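Local coordinates for protein glycerol-3-phosphate dehydrogenase [NAD(P)+] (Coxiella burnetii, PDB 3K96) that probably catalyses the NAD(P)H-dependent reduction of dihydroxyacetone phosphate to sn-glycerol 3-phosphate, the key precursor for phospholipid synthesis, at residues I32-A37 with Q53-W58; I103-P108 with T127-G132; G248-V253 with H321-P326. One frame throughout, in Å; residues are numbered along the deposited sequence.

From the N terminus, interaction 1 comes first: strand 32-35 runs into helix 39-49 and the chain returns as strand 55-58, closing a beta-alpha-beta unit. Interaction 2 repeats the scheme with strand 102-105, helix 109-119 and strand 128-131. The two loops follow in series, neither nested nor crossed, yet they meet in space because strands 32-35 and 102-105 are neighbours in one sheet; L35 O and V106 N, 2.7 Å apart, are probably hydrogen-bonded. Interaction 3 closes a later, longer loop in the helical C-terminal part, joining helix 233-253 to the 321-326 loop. Its centre lies about 26 Å from that of interaction 2, and it touches neither of the other two.

Interaction 1 of 3, residues I32-A37 with Q53-W58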
loop_
_atom_site.group_PDB
_atom_site.type_symbol
_atom_site.label_atom_id
_atom_site.label_comp_id
_atom_site.label_asym_id
_atom_site.label_seq_id
_atom_site.Cartn_x
_atom_site.Cartn_y
_atom_site.Cartn_z
ATOM N N ILE A 32 -34.683 2.435 2.873
ATOM C CA ILE A 32 -33.531 3.192 3.334
ATOM C C ILE A 32 -33.329 4.291 2.300
ATOM O O ILE A 32 -33.576 4.079 1.111
ATOM C CB ILE A 32 -32.289 2.304 3.528
ATOM C CG1 ILE A 32 -31.104 3.140 4.064
ATOM C CG2 ILE A 32 -31.944 1.574 2.246
ATOM C CD1 ILE A 32 -29.962 2.290 4.560
ATOM N N ALA A 33 -32.956 5.483 2.747
ATOM C CA ALA A 33 -32.719 6.586 1.831
ATOM C C ALA A 33 -31.215 6.811 1.671
ATOM O O ALA A 33 -30.467 6.823 2.663
ATOM C CB ALA A 33 -33.404 7.887 2.332
ATOM N N ILE A 34 -30.785 6.964 0.419
ATOM C CA ILE A 34 -29.392 7.296 0.110
ATOM C C ILE A 34 -29.367 8.680 -0.526
ATOM O O ILE A 34 -29.918 8.884 -1.606
ATOM C CB ILE A 34 -28.748 6.265 -0.834
ATOM C CG1 ILE A 34 -28.592 4.926 -0.098
ATOM C CG2 ILE A 34 -27.419 6.795 -1.341
ATOM C CD1 ILE A 34 -28.094 3.778 -0.938
ATOM N N LEU A 35 -28.732 9.623 0.166
ATOM C CA LEU A 35 -28.636 11.002 -0.266
ATOM C C LEU A 35 -27.281 11.197 -0.949
ATOM O O LEU A 35 -26.239 11.143 -0.296
ATOM C CB LEU A 35 -28.773 11.946 0.952
ATOM C CG LEU A 35 -29.987 11.714 1.880
ATOM C CD1 LEU A 35 -30.061 12.790 2.987
ATOM C CD2 LEU A 35 -31.312 11.637 1.107
ATOM N N GLY A 36 -27.315 11.410 -2.260
ATOM C CA GLY A 36 -26.096 11.550 -3.087
ATOM C C GLY A 36 -26.103 10.475 -4.163
ATOM O O GLY A 36 -25.882 9.280 -3.887
ATOM N N ALA A 37 -26.339 10.892 -5.400
ATOM C CA ALA A 37 -26.420 9.960 -6.496
ATOM C C ALA A 37 -25.176 9.965 -7.360
ATOM O O ALA A 37 -25.249 9.879 -8.598
ATOM C CB ALA A 37 -27.675 10.234 -7.324
ATOM N N GLN A 53 -34.073 -5.164 -0.959
ATOM C CA GLN A 53 -34.407 -4.079 -0.045
ATOM C C GLN A 53 -34.906 -2.878 -0.837
ATOM O O GLN A 53 -34.433 -2.605 -1.944
ATOM C CB GLN A 53 -33.177 -3.680 0.778
ATOM C CG GLN A 53 -32.618 -4.803 1.639
ATOM C CD GLN A 53 -31.248 -4.474 2.195
ATOM O OE1 GLN A 53 -30.945 -3.310 2.479
ATOM N NE2 GLN A 53 -30.396 -5.502 2.339
ATOM N N LYS A 54 -35.866 -2.160 -0.278
ATOM C CA LYS A 54 -36.379 -0.963 -0.915
ATOM C C LYS A 54 -35.393 0.157 -0.679
ATOM O O LYS A 54 -34.999 0.401 0.463
ATOM C CB LYS A 54 -37.725 -0.555 -0.317
ATOM C CG LYS A 54 -38.794 -1.633 -0.424
ATOM C CD LYS A 54 -40.071 -1.223 0.323
ATOM C CE LYS A 54 -41.048 -2.401 0.467
ATOM N NZ LYS A 54 -40.492 -3.480 1.361
ATOM N N VAL A 55 -35.020 0.854 -1.743
ATOM C CA VAL A 55 -34.084 1.930 -1.637
ATOM C C VAL A 55 -34.543 3.165 -2.365
ATOM O O VAL A 55 -35.037 3.082 -3.492
ATOM C CB VAL A 55 -32.703 1.532 -2.244
ATOM C CG1 VAL A 55 -31.725 2.687 -2.094
ATOM C CG2 VAL A 55 -32.169 0.272 -1.586
ATOM N N ARG A 56 -34.353 4.316 -1.729
ATOM C CA ARG A 56 -34.677 5.599 -2.327
ATOM C C ARG A 56 -33.370 6.381 -2.490
ATOM O O ARG A 56 -32.673 6.666 -1.511
ATOM C CB ARG A 56 -35.640 6.394 -1.456
ATOM C CG ARG A 56 -36.977 5.732 -1.252
ATOM C CD ARG A 56 -37.834 6.583 -0.340
ATOM N NE ARG A 56 -39.098 5.937 -0.010
ATOM C CZ ARG A 56 -40.045 6.478 0.750
ATOM N NH1 ARG A 56 -39.879 7.685 1.283
ATOM N NH2 ARG A 56 -41.167 5.801 0.975
ATOM N N LEU A 57 -33.075 6.746 -3.727
ATOM C CA LEU A 57 -31.871 7.468 -4.056
ATOM C C LEU A 57 -32.199 8.897 -4.432
ATOM O O LEU A 57 -32.925 9.131 -5.386
ATOM C CB LEU A 57 -31.187 6.772 -5.239
ATOM C CG LEU A 57 -29.851 7.341 -5.703
ATOM C CD1 LEU A 57 -28.825 7.243 -4.579
ATOM C CD2 LEU A 57 -29.382 6.592 -6.956
ATOM N N TRP A 58 -31.640 9.848 -3.706
ATOM C CA TRP A 58 -31.877 11.271 -3.945
ATOM C C TRP A 58 -30.637 11.974 -4.477
ATOM O O TRP A 58 -29.506 11.678 -4.079
ATOM C CB TRP A 58 -32.288 11.940 -2.639
ATOM C CG TRP A 58 -32.454 13.449 -2.677
ATOM C CD1 TRP A 58 -33.567 14.145 -3.080
ATOM C CD2 TRP A 58 -31.510 14.435 -2.230
ATOM N NE1 TRP A 58 -33.359 15.497 -2.943
ATOM C CE2 TRP A 58 -32.107 15.704 -2.420
ATOM C CE3 TRP A 58 -30.208 14.371 -1.695
ATOM C CZ2 TRP A 58 -31.454 16.896 -2.098
ATOM C CZ3 TRP A 58 -29.561 15.553 -1.365
ATOM C CH2 TRP A 58 -30.188 16.806 -1.571
#
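I34 turns both its N and its O to strand 55-58: N donates to R56 O (2.7 Å) and O accepts from W58 N. These bonds belong to the parallel pairing of strands 32-35 and 55-58, the first beta-alpha-beta unit of the Rossmann-type dinucleotide-binding fold. I32 N to K54 O, R56 N to I32 O and G36 N to W58 O (2.9 Å) complete the ladder.

I32, I34, V55 and L57 share one face, where beta-branched isoleucine and valine, together with leucine, suit burial; I34, V55 and L57 touch helix 39-49. I34 CG2 meets L57 CD1 at 3.6 Å, while I34 CD1 reaches back to V55 CG1. L57 has CG anti to its backbone N (chi1 -177°), which leaves CD1 on I34 and sets CG and CD2 against A37 CB.

On the other face, L35 CB and CD2 pack obliquely on W58, and L93 of helix 93-97 touches both residues. R56 sends an extended side chain away from the partner strand, and its NH1 bonds to E98 O and S96 O. After the strand, G36 takes a positive phi of 121°, suited to glycine, in a GxGxxG pattern consistent with NADPH binding; A37 CB sits 4.0 Å from L57 CG.

Interaction 2 of 3, residues I103-P108 with T127-G132; sequences ILIVVP and TRIAWG
I103 and I105 reach across to strand 128-131 through backbone and side chain alike, the former meeting T127 and the latter I129 and W131. The strands run parallel and are joined through helix 109-119 in a beta-alpha-beta unit of the Rossmann-type domain. Four backbone hydrogen bonds form the ladder: I103 N to R128 O, A130 N to I103 O (2.7 Å, N-H...O 179°), I105 N to A130 O, and G132 N to I105 O. The last carries the pairing one residue beyond strand 128-131. CA-H...O contacts run beside them, the shortest placing W131 CA 3.1 Å from I105 O.

Apolar contacts divide between the two faces. Beneath helix 109-119, I105 CD1 lies 3.9 Å from I129 CG2, and I103 CD1 meets T127 CG2. I105 CB touches W131 CB at 4.0 Å, but the indole turns elsewhere: a chi1 of 61° sets its CG between the backbone N and carbonyl carbon and sends the ring away from 103-108, against L143 and H144 of helix 143-151. On the opposite face L104 bends CD1 over to A130 CB (3.9 Å). The small alanine also packs against F185 and L189 of helix 183-193.

At the N-terminal end the polar side chains have partners beyond the paired segments. T127 OG1 bonds to D124 OD1, while R128 NE bridges to D102 on strand 102-105, and NH2 to D188 of helix 183-193. At the other end V106 lies near W40, a predicted NADPH-binding residue.

Backbone amides supply the ladder and mostly apolar side chains cover both faces, with R128 adding a salt bridge to D102 at one end, so the contact is suited to a buried sheet interior. Its C-terminal end approaches the probable cofactor site.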
loop_
_atom_site.group_PDB
_atom_site.type_symbol
_atom_site.label_atom_id
_atom_site.label_comp_id
_atom_site.label_asym_id
_atom_site.label_seq_id
_atom_site.Cartn_x
_atom_site.Cartn_y
_atom_site.Cartn_z
ATOM N N ILE A 103 -30.924 6.787 7.120
ATOM C CA ILE A 103 -30.411 7.589 6.022
ATOM C C ILE A 103 -28.905 7.407 5.839
ATOM O O ILE A 103 -28.148 7.438 6.808
ATOM C CB ILE A 103 -30.665 9.071 6.331
ATOM C CG1 ILE A 103 -32.135 9.275 6.750
ATOM C CG2 ILE A 103 -30.283 9.937 5.155
ATOM C CD1 ILE A 103 -32.422 10.630 7.348
ATOM N N LEU A 104 -28.487 7.241 4.588
ATOM C CA LEU A 104 -27.077 7.039 4.239
ATOM C C LEU A 104 -26.637 8.143 3.285
ATOM O O LEU A 104 -27.058 8.192 2.130
ATOM C CB LEU A 104 -26.898 5.655 3.618
ATOM C CG LEU A 104 -25.534 5.304 3.026
ATOM C CD1 LEU A 104 -24.392 5.481 4.051
ATOM C CD2 LEU A 104 -25.607 3.885 2.493
ATOM N N ILE A 105 -25.828 9.058 3.795
ATOM C CA ILE A 105 -25.378 10.202 3.030
ATOM C C ILE A 105 -24.064 9.901 2.298
ATOM O O ILE A 105 -23.096 9.491 2.915
ATOM C CB ILE A 105 -25.128 11.417 3.956
ATOM C CG1 ILE A 105 -26.396 11.748 4.773
ATOM C CG2 ILE A 105 -24.639 12.598 3.136
ATOM C CD1 ILE A 105 -26.210 12.863 5.799
ATOM N N VAL A 106 -24.038 10.164 0.991
ATOM C CA VAL A 106 -22.863 9.899 0.176
ATOM C C VAL A 106 -22.622 11.048 -0.821
ATOM O O VAL A 106 -22.452 10.824 -2.003
ATOM C CB VAL A 106 -23.002 8.560 -0.606
ATOM C CG1 VAL A 106 -21.660 8.137 -1.153
ATOM C CG2 VAL A 106 -23.541 7.440 0.298
ATOM N N VAL A 107 -22.622 12.281 -0.334
ATOM C CA VAL A 107 -22.347 13.431 -1.173
ATOM C C VAL A 107 -20.871 13.851 -0.976
ATOM O O VAL A 107 -20.200 13.387 -0.056
ATOM C CB VAL A 107 -23.301 14.575 -0.830
ATOM C CG1 VAL A 107 -24.752 14.134 -1.057
ATOM C CG2 VAL A 107 -23.116 15.037 0.604
ATOM N N PRO A 108 -20.348 14.700 -1.850
ATOM C CA PRO A 108 -18.977 15.113 -1.599
ATOM C C PRO A 108 -18.835 15.864 -0.265
ATOM O O PRO A 108 -19.801 16.454 0.232
ATOM C CB PRO A 108 -18.669 16.048 -2.775
ATOM C CG PRO A 108 -19.565 15.598 -3.854
ATOM C CD PRO A 108 -20.852 15.217 -3.129
ATOM N N THR A 127 -34.571 8.795 13.919
ATOM C CA THR A 127 -33.707 8.928 12.770
ATOM C C THR A 127 -32.275 8.497 13.102
ATOM O O THR A 127 -31.749 8.821 14.171
ATOM C CB THR A 127 -33.694 10.369 12.269
ATOM O OG1 THR A 127 -34.973 10.666 11.723
ATOM C CG2 THR A 127 -32.597 10.584 11.177
ATOM N N ARG A 128 -31.685 7.725 12.186
ATOM C CA ARG A 128 -30.300 7.271 12.289
ATOM C C ARG A 128 -29.611 7.679 11.007
ATOM O O ARG A 128 -30.164 7.515 9.922
ATOM C CB ARG A 128 -30.234 5.766 12.503
ATOM C CG ARG A 128 -31.036 5.326 13.717
ATOM C CD ARG A 128 -30.777 3.890 14.048
ATOM N NE ARG A 128 -31.295 2.952 13.064
ATOM C CZ ARG A 128 -31.225 1.635 13.208
ATOM N NH1 ARG A 128 -30.650 1.114 14.282
ATOM N NH2 ARG A 128 -31.721 0.841 12.286
ATOM N N ILE A 129 -28.391 8.180 11.144
ATOM C CA ILE A 129 -27.648 8.731 10.028
ATOM C C ILE A 129 -26.288 8.084 9.816
ATOM O O ILE A 129 -25.437 8.089 10.689
ATOM C CB ILE A 129 -27.469 10.263 10.223
ATOM C CG1 ILE A 129 -28.836 10.959 10.181
ATOM C CG2 ILE A 129 -26.570 10.895 9.118
ATOM C CD1 ILE A 129 -28.774 12.389 10.601
ATOM N N ALA A 130 -26.102 7.511 8.636
ATOM C CA ALA A 130 -24.824 6.907 8.275
ATOM C C ALA A 130 -24.317 7.684 7.089
ATOM O O ALA A 130 -25.100 8.348 6.432
ATOM C CB ALA A 130 -24.994 5.433 7.928
ATOM N N TRP A 131 -22.999 7.660 6.845
ATOM C CA TRP A 131 -22.443 8.324 5.671
ATOM C C TRP A 131 -21.258 7.544 5.076
ATOM O O TRP A 131 -20.548 6.797 5.769
ATOM C CB TRP A 131 -22.014 9.773 5.953
ATOM C CG TRP A 131 -20.945 9.873 6.992
ATOM C CD1 TRP A 131 -19.590 9.839 6.788
ATOM C CD2 TRP A 131 -21.138 9.992 8.392
ATOM N NE1 TRP A 131 -18.929 9.928 7.991
ATOM C CE2 TRP A 131 -19.863 10.022 8.993
ATOM C CE3 TRP A 131 -22.271 10.073 9.208
ATOM C CZ2 TRP A 131 -19.692 10.134 10.364
ATOM C CZ3 TRP A 131 -22.099 10.181 10.576
ATOM C CH2 TRP A 131 -20.817 10.209 11.140
ATOM N N GLY A 132 -21.107 7.722 3.766
ATOM C CA GLY A 132 -20.007 7.169 2.987
ATOM C C GLY A 132 -19.087 8.291 2.539
ATOM O O GLY A 132 -18.035 8.031 1.922
#

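Interaction 3 of 3, residues G248-V253 with H321-P326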
loop_
_atom_site.group_PDB
_atom_site.type_symbol
_atom_site.label_atom_id
_atom_site.label_comp_id
_atom_site.label_asym_id
_atom_site.label_seq_id
_atom_site.Cartn_x
_atom_site.Cartn_y
_atom_site.Cartn_z
ATOM N N GLY A 248 -1.468 8.890 10.578
ATOM C CA GLY A 248 -1.450 8.334 11.938
ATOM C C GLY A 248 -1.356 9.404 13.016
ATOM O O GLY A 248 -1.993 9.297 14.080
ATOM N N ARG A 249 -0.578 10.450 12.737
ATOM C CA ARG A 249 -0.413 11.557 13.676
ATOM C C ARG A 249 -1.748 12.285 13.900
ATOM O O ARG A 249 -2.134 12.590 15.032
ATOM C CB ARG A 249 0.655 12.530 13.166
ATOM C CG ARG A 249 1.031 13.579 14.181
ATOM C CD ARG A 249 2.271 14.422 13.765
ATOM N NE ARG A 249 3.457 13.594 13.550
ATOM C CZ ARG A 249 4.012 13.333 12.372
ATOM N NH1 ARG A 249 5.083 12.554 12.323
ATOM N NH2 ARG A 249 3.536 13.862 11.250
ATOM N N LEU A 250 -2.441 12.568 12.814
ATOM C CA LEU A 250 -3.722 13.212 12.885
ATOM C C LEU A 250 -4.725 12.334 13.659
ATOM O O LEU A 250 -5.431 12.812 14.557
ATOM C CB LEU A 250 -4.238 13.472 11.482
ATOM C CG LEU A 250 -5.587 14.193 11.404
ATOM C CD1 LEU A 250 -5.472 15.564 12.038
ATOM C CD2 LEU A 250 -6.073 14.295 9.954
ATOM N N VAL A 251 -4.771 11.057 13.309
ATOM C CA VAL A 251 -5.636 10.112 13.968
ATOM C C VAL A 251 -5.305 10.083 15.468
ATOM O O VAL A 251 -6.202 10.200 16.332
ATOM C CB VAL A 251 -5.456 8.701 13.354
ATOM C CG1 VAL A 251 -6.088 7.615 14.238
ATOM C CG2 VAL A 251 -6.018 8.676 11.945
ATOM N N SER A 252 -4.011 9.996 15.775
ATOM C CA SER A 252 -3.573 9.902 17.162
ATOM C C SER A 252 -3.982 11.081 17.999
ATOM O O SER A 252 -4.457 10.906 19.119
ATOM C CB SER A 252 -2.057 9.718 17.256
ATOM O OG SER A 252 -1.711 9.452 18.607
ATOM N N VAL A 253 -3.806 12.280 17.454
ATOM C CA VAL A 253 -4.160 13.516 18.135
ATOM C C VAL A 253 -5.665 13.640 18.437
ATOM O O VAL A 253 -6.060 14.320 19.405
ATOM C CB VAL A 253 -3.703 14.736 17.321
ATOM C CG1 VAL A 253 -4.348 16.005 17.850
ATOM C CG2 VAL A 253 -2.179 14.834 17.324
ATOM N N HIS A 321 -4.402 22.941 15.397
ATOM C CA HIS A 321 -3.921 22.100 16.474
ATOM C C HIS A 321 -2.410 21.825 16.438
ATOM O O HIS A 321 -1.925 20.909 17.101
ATOM C CB HIS A 321 -4.695 20.789 16.428
ATOM C CG HIS A 321 -6.177 20.961 16.573
ATOM N ND1 HIS A 321 -6.795 21.069 17.800
ATOM C CD2 HIS A 321 -7.162 21.037 15.649
ATOM C CE1 HIS A 321 -8.098 21.203 17.626
ATOM N NE2 HIS A 321 -8.350 21.184 16.331
ATOM N N ALA A 322 -1.663 22.620 15.681
ATOM C CA ALA A 322 -0.202 22.424 15.564
ATOM C C ALA A 322 0.182 20.959 15.258
ATOM O O ALA A 322 0.983 20.344 15.958
ATOM C CB ALA A 322 0.513 22.918 16.838
ATOM N N ILE A 323 -0.397 20.407 14.202
ATOM C CA ILE A 323 -0.105 19.048 13.812
ATOM C C ILE A 323 0.771 19.071 12.585
ATOM O O ILE A 323 0.428 19.682 11.587
ATOM C CB ILE A 323 -1.378 18.273 13.470
ATOM C CG1 ILE A 323 -2.363 18.330 14.640
ATOM C CG2 ILE A 323 -1.042 16.843 13.141
ATOM C CD1 ILE A 323 -3.663 17.607 14.358
ATOM N N GLU A 324 1.900 18.392 12.666
ATOM C CA GLU A 324 2.813 18.334 11.554
ATOM C C GLU A 324 2.359 17.315 10.510
ATOM O O GLU A 324 2.260 16.124 10.799
ATOM C CB GLU A 324 4.208 17.942 12.011
ATOM C CG GLU A 324 5.188 18.013 10.827
ATOM C CD GLU A 324 6.564 17.450 11.126
ATOM O OE1 GLU A 324 6.754 16.868 12.218
ATOM O OE2 GLU A 324 7.449 17.585 10.250
ATOM N N MET A 325 2.110 17.791 9.295
ATOM C CA MET A 325 1.677 16.938 8.198
ATOM C C MET A 325 2.367 17.467 6.960
ATOM O O MET A 325 1.797 18.275 6.235
ATOM C CB MET A 325 0.145 17.014 8.038
ATOM C CG MET A 325 -0.605 16.711 9.316
ATOM S SD MET A 325 -2.376 16.528 9.014
ATOM C CE MET A 325 -2.346 15.040 7.993
ATOM N N PRO A 326 3.616 17.018 6.730
ATOM C CA PRO A 326 4.460 17.508 5.632
ATOM C C PRO A 326 3.913 17.324 4.234
ATOM O O PRO A 326 4.025 18.253 3.434
ATOM C CB PRO A 326 5.794 16.740 5.795
ATOM C CG PRO A 326 5.703 15.989 7.099
ATOM C CD PRO A 326 4.308 16.075 7.630
#
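I323 drives its CD1 between L250 and V253 on the last turns of helix 233-253. This apolar group joins the helical C-terminal domain's 233-253 helix to the loop between helices 307-320 and 326-336. L250 CD1 meets I323 CD1 at 3.6 Å, the two side chains crossing at about a right angle, whereas V253 CG1 approaches the same methyl tip to tip at 3.9 Å. With chi1 at -55°, I323 CG1 sits beside the backbone N and CG2 takes the position anti to it, sliding past R249 CG; the two branches thus meet different residues. M325 CE adds a looser contact with L250 CB.

One hydrogen bond accompanies this packing. R249 CD passes near E324 O, and the bend at chi3 (-59°) turns the guanidinium back so that NH2 comes to 2.6 Å from that oxygen. The bond is far from straight, at 140°. E324 OE1 lies over one guanidinium face, 4.5 Å from R249 NH2, too far for a salt bridge.

A322, with positive phi, closes helix 307-320 in a Schellman motif. The chemistry is therefore mixed: L250, I323 and M325 form the buried part, with V253 at its exposed margin, while a single bent bond ties R249 to the carbonyl of E324, the arginine's charge perhaps eased by the nearby carboxylate.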